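CalS10 (Micromonospora echinospora, PDB 6UK5) binds S-adenosylmethionine and probably passes its methyl group to an amino pentose during the biosynthesis of calicheamicin. Local coordinates at residues A[20-23]-A[24-28]; A[34-37]-A[38-41]; A[69-72]-A[73-76]. All blocks are in the same frame, centred on the assembly; numbering follows the deposited sequence.

In the fold
Contact 1 lies on helix 20-32, and contact 2 at the start of helix 37-51, which follows it. Both reach S-adenosylmethionine at its methionine end. Their centres are about 17 Å apart, yet they touch there: Y26 OH lies 3.6 Å from W37 CZ2. Contact 3 lies where helix 67-73 leads toward strand 78-83. Its centre is about 12 Å from that of contact 2. H38 ND1 and T71 OG1 form a probable hydrogen bond of 3.3 Å between the two, and A41 CB packs 3.7 Å from T71 CB. Contact 3 does not meet contact 1, and their nearest atoms are about 7 Å apart. It lies near the pocket, with the L69 side chain about 7 Å from the bound S-adenosylmethionine.

Contact 1: A[20-23]-A[24-28]. With SAM (S-adenosylmethionine), chain D.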
ATOM      1  N   PRO A  20       1.043 -13.240  14.916  1.00 70.69           N
ATOM      2  CA  PRO A  20       0.616 -14.085  13.790  1.00 72.27           C
ATOM      3  C   PRO A  20       0.418 -13.300  12.503  1.00 69.01           C
ATOM      4  O   PRO A  20       0.856 -13.729  11.432  1.00 68.97           O
ATOM      5  CB  PRO A  20      -0.705 -14.695  14.286  1.00 72.96           C
ATOM      6  CG  PRO A  20      -0.709 -14.480  15.776  1.00 57.11           C
ATOM      7  CD  PRO A  20       0.044 -13.210  15.995  1.00 73.20           C
ATOM      8  N   GLU A  21      -0.254 -12.151  12.597  1.00 68.71           N
ATOM      9  CA  GLU A  21      -0.423 -11.295  11.428  1.00 67.07           C
ATOM     10  C   GLU A  21       0.927 -10.899  10.840  1.00 64.78           C
ATOM     11  O   GLU A  21       1.147 -11.010   9.629  1.00 65.09           O
ATOM     12  CB  GLU A  21      -1.237 -10.056  11.807  1.00 63.04           C
ATOM     13  CG  GLU A  21      -2.738 -10.261  11.727  1.00 66.04           C
ATOM     14  CD  GLU A  21      -3.524  -9.115  12.344  1.00 65.87           C
ATOM     15  OE1 GLU A  21      -3.190  -8.708  13.479  1.00 63.88           O
ATOM     16  OE2 GLU A  21      -4.470  -8.620  11.689  1.00 58.57           O
ATOM     17  N   HIS A  22       1.848 -10.440  11.691  1.00 62.15           N
ATOM     18  CA  HIS A  22       3.159 -10.016  11.208  1.00 58.43           C
ATOM     19  C   HIS A  22       3.893 -11.163  10.527  1.00 58.32           C
ATOM     20  O   HIS A  22       4.519 -10.973   9.478  1.00 58.40           O
ATOM     21  CB  HIS A  22       3.988  -9.465  12.369  1.00 54.83           C
ATOM     22  CG  HIS A  22       5.219  -8.727  11.938  1.00 54.33           C
ATOM     23  ND1 HIS A  22       6.302  -8.540  12.768  1.00 52.41           N
ATOM     24  CD2 HIS A  22       5.535  -8.126  10.767  1.00 55.21           C
ATOM     25  CE1 HIS A  22       7.234  -7.860  12.127  1.00 55.60           C
ATOM     26  NE2 HIS A  22       6.794  -7.595  10.911  1.00 58.09           N
ATOM     27  N   ALA A  23       3.828 -12.364  11.108  1.00 62.88           N
ATOM     28  CA  ALA A  23       4.529 -13.505  10.529  1.00 67.54           C
ATOM     29  C   ALA A  23       4.048 -13.793   9.114  1.00 66.95           C
ATOM     30  O   ALA A  23       4.838 -14.205   8.255  1.00 68.44           O
ATOM     31  CB  ALA A  23       4.337 -14.738  11.415  1.00 68.57           C
ATOM     32  N   GLU A  24       2.760 -13.572   8.851  1.00 67.59           N
ATOM     33  CA  GLU A  24       2.191 -13.907   7.550  1.00 67.22           C
ATOM     34  C   GLU A  24       2.755 -13.022   6.443  1.00 64.54           C
ATOM     35  O   GLU A  24       2.948 -13.481   5.311  1.00 71.54           O
ATOM     36  CB  GLU A  24       0.668 -13.780   7.620  1.00 70.39           C
ATOM     37  CG  GLU A  24      -0.067 -14.168   6.350  1.00 71.68           C
ATOM     38  CD  GLU A  24      -1.493 -13.673   6.345  1.00 72.73           C
ATOM     39  OE1 GLU A  24      -2.022 -13.378   7.440  1.00 70.76           O
ATOM     40  OE2 GLU A  24      -2.072 -13.576   5.243  1.00 77.19           O
ATOM     41  N   VAL A  25       3.027 -11.755   6.752  1.00 63.03           N
ATOM     42  CA  VAL A  25       3.450 -10.760   5.774  1.00 63.79           C
ATOM     43  C   VAL A  25       4.918 -10.399   5.909  1.00 60.76           C
ATOM     44  O   VAL A  25       5.432  -9.625   5.088  1.00 60.78           O
ATOM     45  CB  VAL A  25       2.590  -9.485   5.875  1.00 65.69           C
ATOM     46  CG1 VAL A  25       1.149  -9.776   5.490  1.00 73.17           C
ATOM     47  CG2 VAL A  25       2.663  -8.904   7.285  1.00 63.23           C
ATOM     48  N   TYR A  26       5.612 -10.934   6.913  1.00 60.97           N
ATOM     49  CA  TYR A  26       6.946 -10.443   7.242  1.00 62.36           C
ATOM     50  C   TYR A  26       7.944 -10.661   6.109  1.00 62.87           C
ATOM     51  O   TYR A  26       8.781  -9.791   5.842  1.00 62.34           O
ATOM     52  CB  TYR A  26       7.408 -11.131   8.529  1.00 62.08           C
ATOM     53  CG  TYR A  26       8.898 -11.254   8.691  1.00 58.53           C
ATOM     54  CD1 TYR A  26       9.546 -12.452   8.427  1.00 62.53           C
ATOM     55  CD2 TYR A  26       9.656 -10.181   9.125  1.00 59.94           C
ATOM     56  CE1 TYR A  26      10.910 -12.574   8.581  1.00 67.69           C
ATOM     57  CE2 TYR A  26      11.020 -10.291   9.280  1.00 67.63           C
ATOM     58  CZ  TYR A  26      11.644 -11.490   9.010  1.00 68.15           C
ATOM     59  OH  TYR A  26      13.005 -11.602   9.168  1.00 71.21           O
ATOM     60  N   GLU A  27       7.866 -11.796   5.418  1.00 63.23           N
ATOM     61  CA  GLU A  27       8.831 -12.066   4.354  1.00 65.25           C
ATOM     62  C   GLU A  27       8.494 -11.298   3.078  1.00 66.28           C
ATOM     63  O   GLU A  27       9.391 -10.788   2.398  1.00 64.91           O
ATOM     64  CB  GLU A  27       8.905 -13.564   4.072  1.00 67.45           C
ATOM     65  CG  GLU A  27       8.965 -14.415   5.325  1.00 65.69           C
ATOM     66  CD  GLU A  27       9.162 -15.883   5.016  1.00 71.84           C
ATOM     67  OE1 GLU A  27      10.166 -16.220   4.349  1.00 71.76           O
ATOM     68  OE2 GLU A  27       8.305 -16.695   5.431  1.00 76.96           O
ATOM     69  N   ALA A  28       7.205 -11.224   2.737  1.00 62.76           N
ATOM     70  CA  ALA A  28       6.783 -10.506   1.541  1.00 62.75           C
ATOM     71  C   ALA A  28       7.404  -9.118   1.450  1.00 64.86           C
ATOM     72  O   ALA A  28       7.823  -8.687   0.369  1.00 64.76           O
ATOM     73  CB  ALA A  28       5.256 -10.396   1.525  1.00 65.58           C
TER
HETATM   74  N   SAM D 302      16.729 -15.003  11.195  1.00 62.92           N
HETATM   75  CA  SAM D 302      15.504 -14.274  11.109  1.00 65.34           C
HETATM   76  C   SAM D 302      15.200 -13.802   9.654  1.00 62.85           C
HETATM   77  O   SAM D 302      16.130 -13.272   8.997  1.00 57.37           O
HETATM   78  OXT SAM D 302      14.033 -13.985   9.254  1.00 61.42           O
HETATM   79  CB  SAM D 302      15.548 -13.066  12.054  1.00 62.48           C
HETATM   80  CG  SAM D 302      14.117 -12.635  12.326  1.00 62.69           C
HETATM   81  SD  SAM D 302      14.238 -10.938  12.934  1.00 57.16           S
HETATM   82  CE  SAM D 302      12.585 -10.351  12.604  1.00 68.84           C
HETATM   83  C5' SAM D 302      14.214 -11.023  14.766  1.00 60.53           C
HETATM   84  C4' SAM D 302      13.685 -12.297  15.436  1.00 59.88           C
HETATM   85  O4' SAM D 302      14.289 -12.419  16.736  1.00 64.17           O
HETATM   86  C3' SAM D 302      12.169 -12.322  15.652  1.00 61.60           C
HETATM   87  O3' SAM D 302      11.553 -13.294  14.812  1.00 59.25           O
HETATM   88  C2' SAM D 302      11.991 -12.696  17.137  1.00 62.27           C
HETATM   89  O2' SAM D 302      11.061 -13.760  17.307  1.00 59.70           O
HETATM   90  C1' SAM D 302      13.395 -13.118  17.569  1.00 66.02           C
HETATM   91  N9  SAM D 302      13.724 -12.801  18.953  1.00 66.80           N
HETATM   92  C8  SAM D 302      13.736 -11.565  19.549  1.00 66.70           C
HETATM   93  N7  SAM D 302      14.152 -11.574  20.791  1.00 64.22           N
HETATM   94  C5  SAM D 302      14.442 -12.906  21.032  1.00 63.36           C
HETATM   95  C6  SAM D 302      14.949 -13.581  22.159  1.00 61.55           C
HETATM   96  N6  SAM D 302      15.218 -12.985  23.323  1.00 62.09           N
HETATM   97  N1  SAM D 302      15.162 -14.911  22.053  1.00 59.60           N
HETATM   98  C2  SAM D 302      14.874 -15.518  20.898  1.00 60.55           C
HETATM   99  N3  SAM D 302      14.381 -14.991  19.775  1.00 61.54           N
HETATM  100  C4  SAM D 302      14.188 -13.675  19.907  1.00 63.87           C
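E24 closes the first turn of helix 20-32 against P20 and E21. Its N donates to P20 O at 3.2 Å, and more weakly to E21 O. The E24 carboxylate has its main partner elsewhere, in a salt bridge to R177. V25 follows, with a weak bond from its N to H22 O. Its CG2 methyl lies 3.5 Å from E21 O, and its side chain packs on W198, V200 and F209 of nearby strands. Next comes Y26, one turn beyond H22. The two rings make a T-shaped pair, with the edge of Y26 toward the face of H22. Their centroids are 5.9 Å apart and their planes stand at 83°. Y26 CB sits over the same imidazole, 4.2 Å from H22 CD2. H22 ND1 is hydrogen-bonded to F18 N. Y26 CG lies anti to the backbone N (chi1 153°), which carries the ring out toward the ligand. At the ring's far end, Y26 OH donates to OXT of S-adenosylmethionine at 2.6 Å, in the ring plane. Ring carbon CE2 is 3.7 Å from CE, the ligand's methyl carbon. The tyrosine hydroxyl thus grips the carboxylate, and its ring packs beside the methyl that is probably transferred.

Contact 2: A[34-37]-A[38-41]. With SAM (S-adenosylmethionine), chain D; ACT (acetate ion), chain E.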
ATOM      1  N   GLY A  34      14.144  -6.409  -1.975  1.00 68.37           N
ATOM      2  CA  GLY A  34      15.308  -6.993  -2.608  1.00 62.27           C
ATOM      3  C   GLY A  34      16.136  -7.897  -1.721  1.00 58.85           C
ATOM      4  O   GLY A  34      17.270  -8.232  -2.075  1.00 62.48           O
ATOM      5  N   LYS A  35      15.601  -8.304  -0.574  1.00 59.83           N
ATOM      6  CA  LYS A  35      16.352  -9.179   0.313  1.00 60.49           C
ATOM      7  C   LYS A  35      16.229 -10.618  -0.166  1.00 59.44           C
ATOM      8  O   LYS A  35      15.144 -11.079  -0.534  1.00 61.54           O
ATOM      9  CB  LYS A  35      15.856  -9.060   1.755  1.00 64.30           C
ATOM     10  CG  LYS A  35      16.718  -9.824   2.766  1.00 64.48           C
ATOM     11  CD  LYS A  35      16.300  -9.544   4.207  1.00 69.07           C
ATOM     12  CE  LYS A  35      17.095 -10.384   5.205  1.00 68.52           C
ATOM     13  NZ  LYS A  35      18.452  -9.827   5.491  1.00 72.95           N
ATOM     14  N   SER A  36      17.352 -11.325  -0.161  1.00 59.39           N
ATOM     15  CA  SER A  36      17.409 -12.733  -0.539  1.00 55.38           C
ATOM     16  C   SER A  36      17.983 -13.497   0.648  1.00 55.50           C
ATOM     17  O   SER A  36      19.203 -13.538   0.838  1.00 54.29           O
ATOM     18  CB  SER A  36      18.247 -12.930  -1.800  1.00 61.01           C
ATOM     19  OG  SER A  36      18.667 -14.276  -1.927  1.00 61.56           O
ATOM     20  N   TRP A  37      17.100 -14.099   1.449  1.00 58.44           N
ATOM     21  CA  TRP A  37      17.564 -14.975   2.518  1.00 61.11           C
ATOM     22  C   TRP A  37      18.422 -16.102   1.963  1.00 59.70           C
ATOM     23  O   TRP A  37      19.337 -16.584   2.642  1.00 57.29           O
ATOM     24  CB  TRP A  37      16.378 -15.566   3.281  1.00 60.87           C
ATOM     25  CG  TRP A  37      15.801 -14.688   4.351  1.00 56.58           C
ATOM     26  CD1 TRP A  37      16.150 -14.674   5.668  1.00 57.79           C
ATOM     27  CD2 TRP A  37      14.743 -13.730   4.206  1.00 58.70           C
ATOM     28  NE1 TRP A  37      15.391 -13.755   6.349  1.00 55.03           N
ATOM     29  CE2 TRP A  37      14.518 -13.163   5.476  1.00 57.32           C
ATOM     30  CE3 TRP A  37      13.972 -13.291   3.125  1.00 62.17           C
ATOM     31  CZ2 TRP A  37      13.555 -12.180   5.696  1.00 58.82           C
ATOM     32  CZ3 TRP A  37      13.015 -12.313   3.346  1.00 65.65           C
ATOM     33  CH2 TRP A  37      12.816 -11.770   4.620  1.00 64.13           C
ATOM     34  N   HIS A  38      18.138 -16.535   0.733  1.00 61.14           N
ATOM     35  CA  HIS A  38      18.874 -17.649   0.147  1.00 59.82           C
ATOM     36  C   HIS A  38      20.334 -17.284  -0.092  1.00 57.51           C
ATOM     37  O   HIS A  38      21.241 -18.030   0.294  1.00 54.84           O
ATOM     38  CB  HIS A  38      18.218 -18.082  -1.163  1.00 59.63           C
ATOM     39  CG  HIS A  38      19.093 -18.952  -2.008  1.00 67.86           C
ATOM     40  ND1 HIS A  38      19.270 -20.297  -1.760  1.00 72.41           N
ATOM     41  CD2 HIS A  38      19.860 -18.665  -3.087  1.00 72.88           C
ATOM     42  CE1 HIS A  38      20.099 -20.802  -2.656  1.00 78.43           C
ATOM     43  NE2 HIS A  38      20.471 -19.833  -3.473  1.00 71.24           N
ATOM     44  N   ASP A  39      20.581 -16.142  -0.737  1.00 57.18           N
ATOM     45  CA  ASP A  39      21.957 -15.732  -0.994  1.00 57.51           C
ATOM     46  C   ASP A  39      22.708 -15.487   0.309  1.00 57.74           C
ATOM     47  O   ASP A  39      23.897 -15.809   0.420  1.00 55.60           O
ATOM     48  CB  ASP A  39      21.981 -14.481  -1.870  1.00 58.89           C
ATOM     49  CG  ASP A  39      21.486 -14.747  -3.283  1.00 70.16           C
ATOM     50  OD1 ASP A  39      21.500 -15.922  -3.710  1.00 73.99           O
ATOM     51  OD2 ASP A  39      21.087 -13.777  -3.966  1.00 69.58           O
ATOM     52  N   GLU A  40      22.031 -14.917   1.308  1.00 59.34           N
ATOM     53  CA  GLU A  40      22.667 -14.697   2.602  1.00 56.80           C
ATOM     54  C   GLU A  40      23.045 -16.022   3.254  1.00 56.60           C
ATOM     55  O   GLU A  40      24.196 -16.220   3.662  1.00 55.97           O
ATOM     56  CB  GLU A  40      21.738 -13.887   3.505  1.00 57.75           C
ATOM     57  CG  GLU A  40      21.550 -12.447   3.036  1.00 58.61           C
ATOM     58  CD  GLU A  40      20.486 -11.707   3.822  1.00 60.65           C
ATOM     59  OE1 GLU A  40      20.145 -12.166   4.932  1.00 66.26           O
ATOM     60  OE2 GLU A  40      19.987 -10.671   3.329  1.00 59.29           O
ATOM     61  N   ALA A  41      22.087 -16.945   3.356  1.00 56.63           N
ATOM     62  CA  ALA A  41      22.380 -18.242   3.960  1.00 60.79           C
ATOM     63  C   ALA A  41      23.490 -18.959   3.202  1.00 59.33           C
ATOM     64  O   ALA A  41      24.373 -19.575   3.811  1.00 59.93           O
ATOM     65  CB  ALA A  41      21.116 -19.100   3.999  1.00 64.16           C
TER
HETATM   66  N   SAM D 302      16.729 -15.003  11.195  1.00 62.92           N
HETATM   67  CA  SAM D 302      15.504 -14.274  11.109  1.00 65.34           C
HETATM   68  C   SAM D 302      15.200 -13.802   9.654  1.00 62.85           C
HETATM   69  O   SAM D 302      16.130 -13.272   8.997  1.00 57.37           O
HETATM   70  OXT SAM D 302      14.033 -13.985   9.254  1.00 61.42           O
HETATM   71  CB  SAM D 302      15.548 -13.066  12.054  1.00 62.48           C
HETATM   72  CG  SAM D 302      14.117 -12.635  12.326  1.00 62.69           C
HETATM   73  SD  SAM D 302      14.238 -10.938  12.934  1.00 57.16           S
HETATM   74  CE  SAM D 302      12.585 -10.351  12.604  1.00 68.84           C
HETATM   75  C5' SAM D 302      14.214 -11.023  14.766  1.00 60.53           C
HETATM   76  C4' SAM D 302      13.685 -12.297  15.436  1.00 59.88           C
HETATM   77  O4' SAM D 302      14.289 -12.419  16.736  1.00 64.17           O
HETATM   78  C3' SAM D 302      12.169 -12.322  15.652  1.00 61.60           C
HETATM   79  O3' SAM D 302      11.553 -13.294  14.812  1.00 59.25           O
HETATM   80  C2' SAM D 302      11.991 -12.696  17.137  1.00 62.27           C
HETATM   81  O2' SAM D 302      11.061 -13.760  17.307  1.00 59.70           O
HETATM   82  C1' SAM D 302      13.395 -13.118  17.569  1.00 66.02           C
HETATM   83  N9  SAM D 302      13.724 -12.801  18.953  1.00 66.80           N
HETATM   84  C8  SAM D 302      13.736 -11.565  19.549  1.00 66.70           C
HETATM   85  N7  SAM D 302      14.152 -11.574  20.791  1.00 64.22           N
HETATM   86  C5  SAM D 302      14.442 -12.906  21.032  1.00 63.36           C
HETATM   87  C6  SAM D 302      14.949 -13.581  22.159  1.00 61.55           C
HETATM   88  N6  SAM D 302      15.218 -12.985  23.323  1.00 62.09           N
HETATM   89  N1  SAM D 302      15.162 -14.911  22.053  1.00 59.60           N
HETATM   90  C2  SAM D 302      14.874 -15.518  20.898  1.00 60.55           C
HETATM   91  N3  SAM D 302      14.381 -14.991  19.775  1.00 61.54           N
HETATM   92  C4  SAM D 302      14.188 -13.675  19.907  1.00 63.87           C
HETATM   93  C   ACT E 303      17.686  -5.825   4.758  1.00 65.13           C
HETATM   94  O   ACT E 303      18.345  -6.894   4.668  1.00 60.16           O
HETATM   95  OXT ACT E 303      17.975  -4.857   5.508  1.00 64.40           O
HETATM   96  CH3 ACT E 303      16.429  -5.685   3.877  1.00 68.51           C
HETATM   97  O   HOH W   1      20.211  -9.802   0.449  1.00 53.61           O
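K35 and E40 meet in a salt bridge beside the indole of W37, on the packed side of the turn that opens helix 37-51. The two side chains cross at about a right angle. K35 NZ donates to E40 OE2 at 2.8 Å, on the syn lone pair, and more weakly to OE1 at 2.9 Å. The lysine chain is extended up to CE and bends only at its last torsion (chi4 80°), which swings NZ to the carboxylate. K35 CE lies 3.8 Å above the W37 plane, toward its rim. H68 also bonds E40 OE1 and meets the W37 ring edge-to-face. W37 NE1 donates to O of S-adenosylmethionine at 2.8 Å and 162°, with that oxygen in the ring plane. The other side of the turn is looser. Here S36 is the N-cap: its OG accepts from D39 N at 2.9 Å, nearly straight at 166°, and the D39 side chain is exposed. A water joins the two sides, accepting from S36 N at 3.3 Å and donating to E40 OE2 at 3.0 Å. K35 NZ also bonds an acetate ion, probably from the crystallisation liquor, which R244 shares. The E40 carboxylate probably favours the charged form of K35, and the acetate adds a second one in the crystal. The indole N-H serves a third carboxylate, that of the cofactor.

Contact 3: A[69-72]-A[73-76]; sequences LETF and ATRF
The F72 and F76 side chains run alongside each other in the same direction, at the turn of a beta-alpha-beta crossover of the Rossmann-like methyltransferase fold. The crossover runs from strand 57-61 through helix 67-73 to strand 78-83. F72 has the most surface buried by the contact. Its CD2 comes to the edge of the F76 ring, in the plane of that ring, 3.7 Å from F76 CE1. Both phenyl groups also pack on L58 of the first strand, and F72 reaches V44 of helix 37-51. A73 comes next in buried surface. Its N donates to L69 O at 2.9 Å, and its CB lies 3.6 Å from the same oxygen. T71 is the third. Its carbonyl O accepts from T74 OG1 at 2.8 Å and weakly from T74 N. The T74 hydroxyl stands between its own backbone N and carbonyl carbon (chi1 80°), which turns it back to that oxygen. R75 CG passes 3.4 Å from T71 O, but its guanidinium group leads off to a salt bridge with D46. F72 O takes two backbone donors: F76 N at 2.8 Å, nearly along the C=O axis, and R75 N at 2.9 Å, 61° out of the carbonyl plane.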
ATOM      1  N   LEU A  69      17.094 -20.800   7.565  1.00 70.78           N
ATOM      2  CA  LEU A  69      17.237 -22.229   7.818  1.00 72.93           C
ATOM      3  C   LEU A  69      16.848 -23.066   6.608  1.00 70.57           C
ATOM      4  O   LEU A  69      17.424 -24.137   6.385  1.00 58.42           O
ATOM      5  CB  LEU A  69      16.381 -22.632   9.018  1.00 73.73           C
ATOM      6  CG  LEU A  69      16.970 -22.343  10.394  1.00 72.05           C
ATOM      7  CD1 LEU A  69      15.894 -22.401  11.461  1.00 64.85           C
ATOM      8  CD2 LEU A  69      18.077 -23.322  10.689  1.00 76.12           C
ATOM      9  N   GLU A  70      15.877 -22.601   5.819  1.00 70.64           N
ATOM     10  CA  GLU A  70      15.475 -23.347   4.632  1.00 71.22           C
ATOM     11  C   GLU A  70      16.663 -23.638   3.725  1.00 72.76           C
ATOM     12  O   GLU A  70      16.806 -24.756   3.215  1.00 71.00           O
ATOM     13  CB  GLU A  70      14.405 -22.572   3.862  1.00 66.90           C
ATOM     14  CG  GLU A  70      13.873 -23.320   2.651  1.00 60.37           C
ATOM     15  CD  GLU A  70      12.581 -22.740   2.120  1.00 60.95           C
ATOM     16  OE1 GLU A  70      12.646 -21.801   1.302  1.00 64.01           O
ATOM     17  OE2 GLU A  70      11.500 -23.219   2.524  1.00 65.13           O
ATOM     18  N   THR A  71      17.530 -22.648   3.513  1.00 74.84           N
ATOM     19  CA  THR A  71      18.691 -22.858   2.657  1.00 76.03           C
ATOM     20  C   THR A  71      19.834 -23.533   3.408  1.00 72.61           C
ATOM     21  O   THR A  71      20.617 -24.268   2.798  1.00 72.59           O
ATOM     22  CB  THR A  71      19.150 -21.530   2.056  1.00 76.76           C
ATOM     23  OG1 THR A  71      18.107 -20.995   1.232  1.00 75.81           O
ATOM     24  CG2 THR A  71      20.391 -21.733   1.199  1.00 74.92           C
ATOM     25  N   PHE A  72      19.957 -23.292   4.717  1.00 72.92           N
ATOM     26  CA  PHE A  72      20.987 -23.980   5.489  1.00 73.83           C
ATOM     27  C   PHE A  72      20.785 -25.491   5.448  1.00 70.61           C
ATOM     28  O   PHE A  72      21.758 -26.255   5.422  1.00 66.79           O
ATOM     29  CB  PHE A  72      20.990 -23.485   6.938  1.00 73.76           C
ATOM     30  CG  PHE A  72      21.708 -22.174   7.141  1.00 71.78           C
ATOM     31  CD1 PHE A  72      21.128 -21.161   7.888  1.00 72.07           C
ATOM     32  CD2 PHE A  72      22.968 -21.962   6.601  1.00 71.31           C
ATOM     33  CE1 PHE A  72      21.787 -19.959   8.082  1.00 63.91           C
ATOM     34  CE2 PHE A  72      23.629 -20.762   6.791  1.00 70.44           C
ATOM     35  CZ  PHE A  72      23.038 -19.761   7.534  1.00 63.48           C
ATOM     36  N   ALA A  73      19.524 -25.941   5.447  1.00 70.18           N
ATOM     37  CA  ALA A  73      19.252 -27.376   5.455  1.00 68.81           C
ATOM     38  C   ALA A  73      19.779 -28.056   4.199  1.00 68.50           C
ATOM     39  O   ALA A  73      20.231 -29.206   4.258  1.00 69.26           O
ATOM     40  CB  ALA A  73      17.748 -27.627   5.598  1.00 65.81           C
ATOM     41  N   THR A  74      19.740 -27.364   3.058  1.00 67.78           N
ATOM     42  CA  THR A  74      20.300 -27.902   1.825  1.00 70.27           C
ATOM     43  C   THR A  74      21.821 -27.979   1.859  1.00 69.38           C
ATOM     44  O   THR A  74      22.414 -28.595   0.967  1.00 73.30           O
ATOM     45  CB  THR A  74      19.883 -27.046   0.625  1.00 67.16           C
ATOM     46  OG1 THR A  74      20.709 -25.876   0.560  1.00 69.63           O
ATOM     47  CG2 THR A  74      18.421 -26.623   0.738  1.00 69.31           C
ATOM     48  N   ARG A  75      22.459 -27.375   2.862  1.00 67.85           N
ATOM     49  CA  ARG A  75      23.907 -27.250   2.919  1.00 63.85           C
ATOM     50  C   ARG A  75      24.541 -27.969   4.102  1.00 60.75           C
ATOM     51  O   ARG A  75      25.734 -28.281   4.040  1.00 56.09           O
ATOM     52  CB  ARG A  75      24.295 -25.761   2.965  1.00 63.97           C
ATOM     53  CG  ARG A  75      23.804 -24.968   1.750  1.00 63.80           C
ATOM     54  CD  ARG A  75      24.566 -25.309   0.476  1.00 63.83           C
ATOM     55  NE  ARG A  75      26.009 -25.174   0.652  1.00 66.72           N
ATOM     56  CZ  ARG A  75      26.679 -24.035   0.494  1.00 65.32           C
ATOM     57  NH1 ARG A  75      26.043 -22.921   0.150  1.00 66.97           N
ATOM     58  NH2 ARG A  75      27.988 -24.007   0.679  1.00 60.19           N
ATOM     59  N   PHE A  76      23.788 -28.238   5.169  1.00 63.75           N
ATOM     60  CA  PHE A  76      24.291 -28.930   6.347  1.00 62.98           C
ATOM     61  C   PHE A  76      23.402 -30.126   6.669  1.00 63.42           C
ATOM     62  O   PHE A  76      22.170 -30.017   6.610  1.00 65.37           O
ATOM     63  CB  PHE A  76      24.360 -27.984   7.556  1.00 64.90           C
ATOM     64  CG  PHE A  76      25.282 -26.811   7.357  1.00 64.66           C
ATOM     65  CD1 PHE A  76      24.785 -25.553   7.062  1.00 62.89           C
ATOM     66  CD2 PHE A  76      26.655 -26.975   7.456  1.00 64.30           C
ATOM     67  CE1 PHE A  76      25.640 -24.484   6.878  1.00 66.58           C
ATOM     68  CE2 PHE A  76      27.509 -25.906   7.273  1.00 64.50           C
ATOM     69  CZ  PHE A  76      27.002 -24.664   6.983  1.00 62.94           C
TER